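Local coordinates for D-ribitol-5-phosphate phosphatase (PDB 4JB3), which dephosphorylates D-ribitol 5-phosphate, D-ribitol 1-phosphate and 5-amino-6-(5-phospho-D-ribitylamino)uracil, the last reaction possibly serving riboflavin biosynthesis, at residues D79-Q84 and E96-A101; V126-N131 and K150-Y155. One frame throughout, in Å; residues are numbered along the deposited sequence.

Overall arrangement
The chain first lays down strand 26-29, the central strand of a five-stranded parallel sheet, and, after the short helix 31-35 beside it, leaves for a run of helices that form the cap of this HAD-family phosphatase. Interaction 1 lies within that cap, where helix 95-103 packs against helix 78-89 and closes a loop of 11 residues. Helix 111-120 follows, and strand 125-130 returns the chain to the sheet. Interaction 2 then closes a second loop, in the connection from strand 125-130 to strand 158-161. The two contacts follow in series, neither nested nor crossing, with centres about 23 Å apart. One ties cap helices together; the other packs a crossover turn on a strand of the core.

Interaction 1: D79-Q84 and E96-A101; sequences DEFRKQ and EETKQA
Segments 79-84 and 96-101, from two successive helices, come nearest at Arg82 and Thr98, whose CA atoms are 6.6 Å apart. Both helices belong to the cap, the helical insertion that follows the first strand of the core in this HAD phosphatase. Within 96-101, Thr98 is the residue that reaches 79-84, and its two branches do separate work. Its methyl CG2 comes up at the edge of the Phe81 ring, in the ring plane, and lies 3.8 Å from Phe81 CE2. A short branched residue suits this place: its methyl reaches the ring edge while its hydroxyl is satisfied within its own helix. The ring belongs to a wider aromatic cluster, meeting Phe68 edge-to-face and also touching Phe135 and Trp102, the latter one turn on from Thr98.

With OG1 beside its own backbone N (chi1 -57°), Thr98 turns the hydroxyl back along its helix to bond Thr94 O. Thr98 OG1 also meets Arg82 CG, at 3.7 Å, a van der Waals contact because CG is an aliphatic carbon. A bend at chi3 (59°) carries the Arg82 guanidinium away from Thr98 to Asp79, one turn earlier in the same helix, while NH1 bonds Leu93 O in the intervening loop. The guanidinium grips Asp79 side-on, with both donors on one oxygen: Arg82 NE is 2.9 Å and Arg82 NH2 3.2 Å from Asp79 OD1.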
loop_
_atom_site.group_PDB
_atom_site.type_symbol
_atom_site.label_atom_id
_atom_site.label_comp_id
_atom_site.label_asym_id
_atom_site.label_seq_id
_atom_site.Cartn_x
_atom_site.Cartn_y
_atom_site.Cartn_z
ATOM N N ASP A 79 15.357 8.957 -9.553
ATOM C CA ASP A 79 16.590 8.975 -10.336
ATOM C C ASP A 79 17.802 8.684 -9.449
ATOM O O ASP A 79 18.703 7.935 -9.837
ATOM C CB ASP A 79 16.736 10.344 -11.008
ATOM C CG ASP A 79 17.762 10.358 -12.128
ATOM O OD1 ASP A 79 17.963 9.314 -12.794
ATOM O OD2 ASP A 79 18.352 11.427 -12.379
ATOM N N GLU A 80 17.844 9.287 -8.267
ATOM C CA GLU A 80 18.956 9.052 -7.345
ATOM C C GLU A 80 19.009 7.594 -6.904
ATOM O O GLU A 80 20.081 6.987 -6.806
ATOM C CB GLU A 80 18.848 9.978 -6.129
ATOM C CG GLU A 80 19.156 11.437 -6.439
ATOM C CD GLU A 80 18.933 12.349 -5.250
ATOM O OE1 GLU A 80 17.888 12.212 -4.576
ATOM O OE2 GLU A 80 19.803 13.209 -4.991
ATOM N N PHE A 81 17.842 7.020 -6.640
ATOM C CA PHE A 81 17.773 5.612 -6.285
ATOM C C PHE A 81 18.272 4.742 -7.440
ATOM O O PHE A 81 19.038 3.795 -7.241
ATOM C CB PHE A 81 16.338 5.232 -5.910
ATOM C CG PHE A 81 16.130 3.752 -5.752
ATOM C CD1 PHE A 81 16.370 3.122 -4.535
ATOM C CD2 PHE A 81 15.690 2.986 -6.826
ATOM C CE1 PHE A 81 16.194 1.748 -4.401
ATOM C CE2 PHE A 81 15.505 1.623 -6.696
ATOM C CZ PHE A 81 15.757 1.000 -5.485
ATOM N N ARG A 82 17.814 5.057 -8.649
ATOM C CA ARG A 82 18.247 4.347 -9.849
ATOM C C ARG A 82 19.771 4.344 -9.967
ATOM O O ARG A 82 20.392 3.308 -10.231
ATOM C CB ARG A 82 17.648 5.021 -11.086
ATOM C CG ARG A 82 18.072 4.392 -12.402
ATOM C CD ARG A 82 17.941 5.398 -13.532
ATOM N NE ARG A 82 18.745 6.594 -13.302
ATOM C CZ ARG A 82 20.055 6.672 -13.534
ATOM N NH1 ARG A 82 20.716 5.621 -14.010
ATOM N NH2 ARG A 82 20.711 7.799 -13.291
ATOM N N LYS A 83 20.371 5.511 -9.761
ATOM C CA LYS A 83 21.820 5.647 -9.803
ATOM C C LYS A 83 22.495 4.779 -8.734
ATOM O O LYS A 83 23.427 4.024 -9.027
ATOM C CB LYS A 83 22.195 7.128 -9.632
ATOM C CG LYS A 83 23.636 7.462 -9.957
ATOM C CD LYS A 83 24.540 7.302 -8.758
ATOM C CE LYS A 83 25.963 7.682 -9.122
ATOM N NZ LYS A 83 26.936 7.240 -8.090
ATOM N N GLN A 84 22.044 4.894 -7.490
ATOM C CA GLN A 84 22.692 4.144 -6.415
ATOM C C GLN A 84 22.458 2.634 -6.498
ATOM O O GLN A 84 23.354 1.856 -6.161
ATOM C CB GLN A 84 22.321 4.718 -5.041
ATOM C CG GLN A 84 22.886 6.126 -4.848
ATOM C CD GLN A 84 22.659 6.692 -3.460
ATOM O OE1 GLN A 84 22.632 5.963 -2.473
ATOM N NE2 GLN A 84 22.503 8.006 -3.382
ATOM N N GLU A 96 13.113 2.531 -16.756
ATOM C CA GLU A 96 12.099 1.525 -17.053
ATOM C C GLU A 96 12.449 0.162 -16.465
ATOM O O GLU A 96 11.576 -0.533 -15.962
ATOM C CB GLU A 96 11.832 1.418 -18.551
ATOM C CG GLU A 96 10.671 0.486 -18.898
ATOM C CD GLU A 96 9.331 0.954 -18.340
ATOM O OE1 GLU A 96 9.154 2.170 -18.104
ATOM O OE2 GLU A 96 8.444 0.096 -18.149
ATOM N N GLU A 97 13.715 -0.227 -16.504
ATOM C CA GLU A 97 14.017 -1.534 -15.934
ATOM C C GLU A 97 13.976 -1.485 -14.413
ATOM O O GLU A 97 13.673 -2.494 -13.772
ATOM C CB GLU A 97 15.327 -2.087 -16.455
ATOM C CG GLU A 97 16.528 -1.345 -15.995
ATOM C CD GLU A 97 17.771 -1.850 -16.688
ATOM O OE1 GLU A 97 18.590 -1.017 -17.126
ATOM O OE2 GLU A 97 17.931 -3.090 -16.797
ATOM N N THR A 98 14.231 -0.310 -13.844
ATOM C CA THR A 98 14.139 -0.146 -12.398
ATOM C C THR A 98 12.671 -0.221 -11.975
ATOM O O THR A 98 12.332 -0.884 -10.984
ATOM C CB THR A 98 14.797 1.165 -11.947
ATOM O OG1 THR A 98 16.167 1.168 -12.385
ATOM C CG2 THR A 98 14.760 1.282 -10.423
ATOM N N LYS A 99 11.803 0.436 -12.741
ATOM C CA LYS A 99 10.363 0.359 -12.507
ATOM C C LYS A 99 9.883 -1.084 -12.605
ATOM O O LYS A 99 9.130 -1.547 -11.743
ATOM C CB LYS A 99 9.597 1.226 -13.501
ATOM C CG LYS A 99 8.073 1.152 -13.334
ATOM C CD LYS A 99 7.381 2.094 -14.302
ATOM C CE LYS A 99 5.876 1.906 -14.261
ATOM N NZ LYS A 99 5.194 2.912 -15.121
ATOM N N GLN A 100 10.318 -1.799 -13.642
ATOM C CA GLN A 100 9.862 -3.175 -13.819
ATOM C C GLN A 100 10.286 -4.068 -12.657
ATOM O O GLN A 100 9.531 -4.964 -12.255
ATOM C CB GLN A 100 10.301 -3.742 -15.168
ATOM C CG GLN A 100 9.584 -3.095 -16.351
ATOM C CD GLN A 100 8.068 -3.098 -16.201
ATOM O OE1 GLN A 100 7.466 -4.116 -15.858
ATOM N NE2 GLN A 100 7.447 -1.951 -16.454
ATOM N N ALA A 101 11.461 -3.805 -12.084
ATOM C CA ALA A 101 11.889 -4.563 -10.912
ATOM C C ALA A 101 10.962 -4.303 -9.730
ATOM O O ALA A 101 10.516 -5.240 -9.067
ATOM C CB ALA A 101 13.341 -4.260 -10.556
#

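Interaction 2: V126-N131 and K150-Y155; sequences VYLLSN and KPLNDY
Val126 and Leu128 project from one face of strand 125-130 onto a 3-10 turn in the beta-alpha-beta crossover that leads to strand 158-161, part of the Rossmann-like HAD core. Alternation along the strand sends these two side chains toward the turn and Tyr127 the other way. CD2 of Leu128 meets CD2 of Leu152 at 3.9 Å, methyl against methyl, the two side chains crossing at about a right angle. Both leucines also touch Phe31, which follows the metal ligand Asp30, so branched apolar residues suit this layer close to the active site. At the start of the strand, a chi1 of 175° sets Val126 CG1 anti to the backbone N, making it the branch that reaches Tyr155 O, at 3.6 Å.

The turn keeps its own shape: Asp154 N bonds Pro151 O, Tyr155 N bonds Leu152 O, and Lys150 NZ forms a salt bridge with Asp154 OD2 at 2.8 Å. The Tyr155 ring leads away from the strand to pack on helix 111-120. Further along, Ser130 OG hydrogen-bonds OD1 of Asp30, the probable nucleophile.

The leucine pair is apolar, and Val126 sets a methyl against a carbonyl oxygen, so between these segments the attraction is probably dispersion and the exclusion of water. Tyr155 O, buried and without a polar partner in the model, probably exacts a small energetic price for this close packing.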
loop_
_atom_site.group_PDB
_atom_site.type_symbol
_atom_site.label_atom_id
_atom_site.label_comp_id
_atom_site.label_asym_id
_atom_site.label_seq_id
_atom_site.Cartn_x
_atom_site.Cartn_y
_atom_site.Cartn_z
ATOM N N VAL A 126 -12.720 7.051 2.553
ATOM C CA VAL A 126 -11.719 6.027 2.318
ATOM C C VAL A 126 -10.392 6.694 2.018
ATOM O O VAL A 126 -10.313 7.598 1.176
ATOM C CB VAL A 126 -12.129 5.117 1.149
ATOM C CG1 VAL A 126 -11.031 4.114 0.822
ATOM C CG2 VAL A 126 -13.444 4.411 1.478
ATOM N N TYR A 127 -9.347 6.254 2.704
ATOM C CA TYR A 127 -8.011 6.802 2.497
ATOM C C TYR A 127 -7.001 5.708 2.284
ATOM O O TYR A 127 -7.193 4.572 2.730
ATOM C CB TYR A 127 -7.579 7.635 3.708
ATOM C CG TYR A 127 -8.542 8.734 4.051
ATOM C CD1 TYR A 127 -8.533 9.922 3.344
ATOM C CD2 TYR A 127 -9.465 8.584 5.076
ATOM C CE1 TYR A 127 -9.415 10.925 3.641
ATOM C CE2 TYR A 127 -10.356 9.586 5.389
ATOM C CZ TYR A 127 -10.320 10.761 4.664
ATOM O OH TYR A 127 -11.203 11.775 4.970
ATOM N N LEU A 128 -5.906 6.044 1.619
ATOM C CA LEU A 128 -4.781 5.129 1.517
ATOM C C LEU A 128 -3.662 5.654 2.391
ATOM O O LEU A 128 -3.413 6.863 2.436
ATOM C CB LEU A 128 -4.287 5.033 0.073
ATOM C CG LEU A 128 -3.278 3.924 -0.241
ATOM C CD1 LEU A 128 -4.018 2.652 -0.648
ATOM C CD2 LEU A 128 -2.286 4.350 -1.324
ATOM N N LEU A 129 -2.987 4.755 3.100
ATOM C CA LEU A 129 -1.785 5.134 3.844
ATOM C C LEU A 129 -0.777 4.037 3.588
ATOM O O LEU A 129 -0.961 2.901 4.040
ATOM C CB LEU A 129 -2.082 5.278 5.341
ATOM C CG LEU A 129 -0.898 5.569 6.270
ATOM C CD1 LEU A 129 -0.303 6.943 5.988
ATOM C CD2 LEU A 129 -1.302 5.460 7.740
ATOM N N SER A 130 0.274 4.350 2.830
ATOM C CA SER A 130 1.139 3.289 2.345
ATOM C C SER A 130 2.594 3.662 2.206
ATOM O O SER A 130 2.940 4.795 1.821
ATOM C CB SER A 130 0.623 2.771 0.999
ATOM O OG SER A 130 1.273 1.556 0.655
ATOM N N ASN A 131 3.446 2.690 2.509
ATOM C CA ASN A 131 4.840 2.754 2.122
ATOM C C ASN A 131 4.959 2.428 0.651
ATOM O O ASN A 131 4.649 1.309 0.210
ATOM C CB ASN A 131 5.666 1.741 2.904
ATOM C CG ASN A 131 5.781 2.084 4.357
ATOM O OD1 ASN A 131 5.400 3.172 4.787
ATOM N ND2 ASN A 131 6.316 1.152 5.136
ATOM N N LYS A 150 -9.148 2.473 -14.255
ATOM C CA LYS A 150 -9.268 3.543 -13.283
ATOM C C LYS A 150 -8.016 3.592 -12.422
ATOM O O LYS A 150 -7.557 2.562 -11.935
ATOM C CB LYS A 150 -10.496 3.299 -12.405
ATOM C CG LYS A 150 -11.808 3.347 -13.173
ATOM C CD LYS A 150 -12.962 2.789 -12.355
ATOM C CE LYS A 150 -13.262 3.645 -11.139
ATOM N NZ LYS A 150 -13.607 5.049 -11.508
ATOM N N PRO A 151 -7.458 4.790 -12.220
ATOM C CA PRO A 151 -6.287 4.900 -11.347
ATOM C C PRO A 151 -6.645 4.646 -9.885
ATOM O O PRO A 151 -7.819 4.756 -9.499
ATOM C CB PRO A 151 -5.871 6.365 -11.528
ATOM C CG PRO A 151 -7.166 7.070 -11.791
ATOM C CD PRO A 151 -7.912 6.110 -12.702
ATOM N N LEU A 152 -5.634 4.340 -9.074
ATOM C CA LEU A 152 -5.816 4.119 -7.647
ATOM C C LEU A 152 -6.543 5.295 -6.985
ATOM O O LEU A 152 -7.321 5.097 -6.046
ATOM C CB LEU A 152 -4.451 3.884 -6.999
ATOM C CG LEU A 152 -4.440 3.607 -5.497
ATOM C CD1 LEU A 152 -5.295 2.392 -5.147
ATOM C CD2 LEU A 152 -3.004 3.412 -5.033
ATOM N N ASN A 153 -6.300 6.502 -7.500
ATOM C CA ASN A 153 -6.954 7.722 -7.025
ATOM C C ASN A 153 -8.475 7.654 -7.010
ATOM O O ASN A 153 -9.128 8.298 -6.183
ATOM C CB ASN A 153 -6.519 8.907 -7.886
ATOM C CG ASN A 153 -5.031 8.967 -8.063
ATOM O OD1 ASN A 153 -4.464 8.224 -8.867
ATOM N ND2 ASN A 153 -4.378 9.854 -7.315
ATOM N N ASP A 154 -9.043 6.889 -7.935
ATOM C CA ASP A 154 -10.496 6.794 -8.062
ATOM C C ASP A 154 -11.122 6.013 -6.917
ATOM O O ASP A 154 -12.339 6.055 -6.721
ATOM C CB ASP A 154 -10.882 6.124 -9.384
ATOM C CG ASP A 154 -10.787 7.053 -10.577
ATOM O OD1 ASP A 154 -10.215 8.155 -10.463
ATOM O OD2 ASP A 154 -11.292 6.664 -11.649
ATOM N N TYR A 155 -10.293 5.305 -6.158
ATOM C CA TYR A 155 -10.784 4.420 -5.109
ATOM C C TYR A 155 -10.713 4.996 -3.701
ATOM O O TYR A 155 -11.118 4.346 -2.739
ATOM C CB TYR A 155 -10.043 3.081 -5.169
ATOM C CG TYR A 155 -10.282 2.379 -6.478
ATOM C CD1 TYR A 155 -11.357 1.524 -6.634
ATOM C CD2 TYR A 155 -9.449 2.596 -7.570
ATOM C CE1 TYR A 155 -11.591 0.892 -7.840
ATOM C CE2 TYR A 155 -9.680 1.965 -8.786
ATOM C CZ TYR A 155 -10.748 1.108 -8.903
ATOM O OH TYR A 155 -10.992 0.473 -10.094
#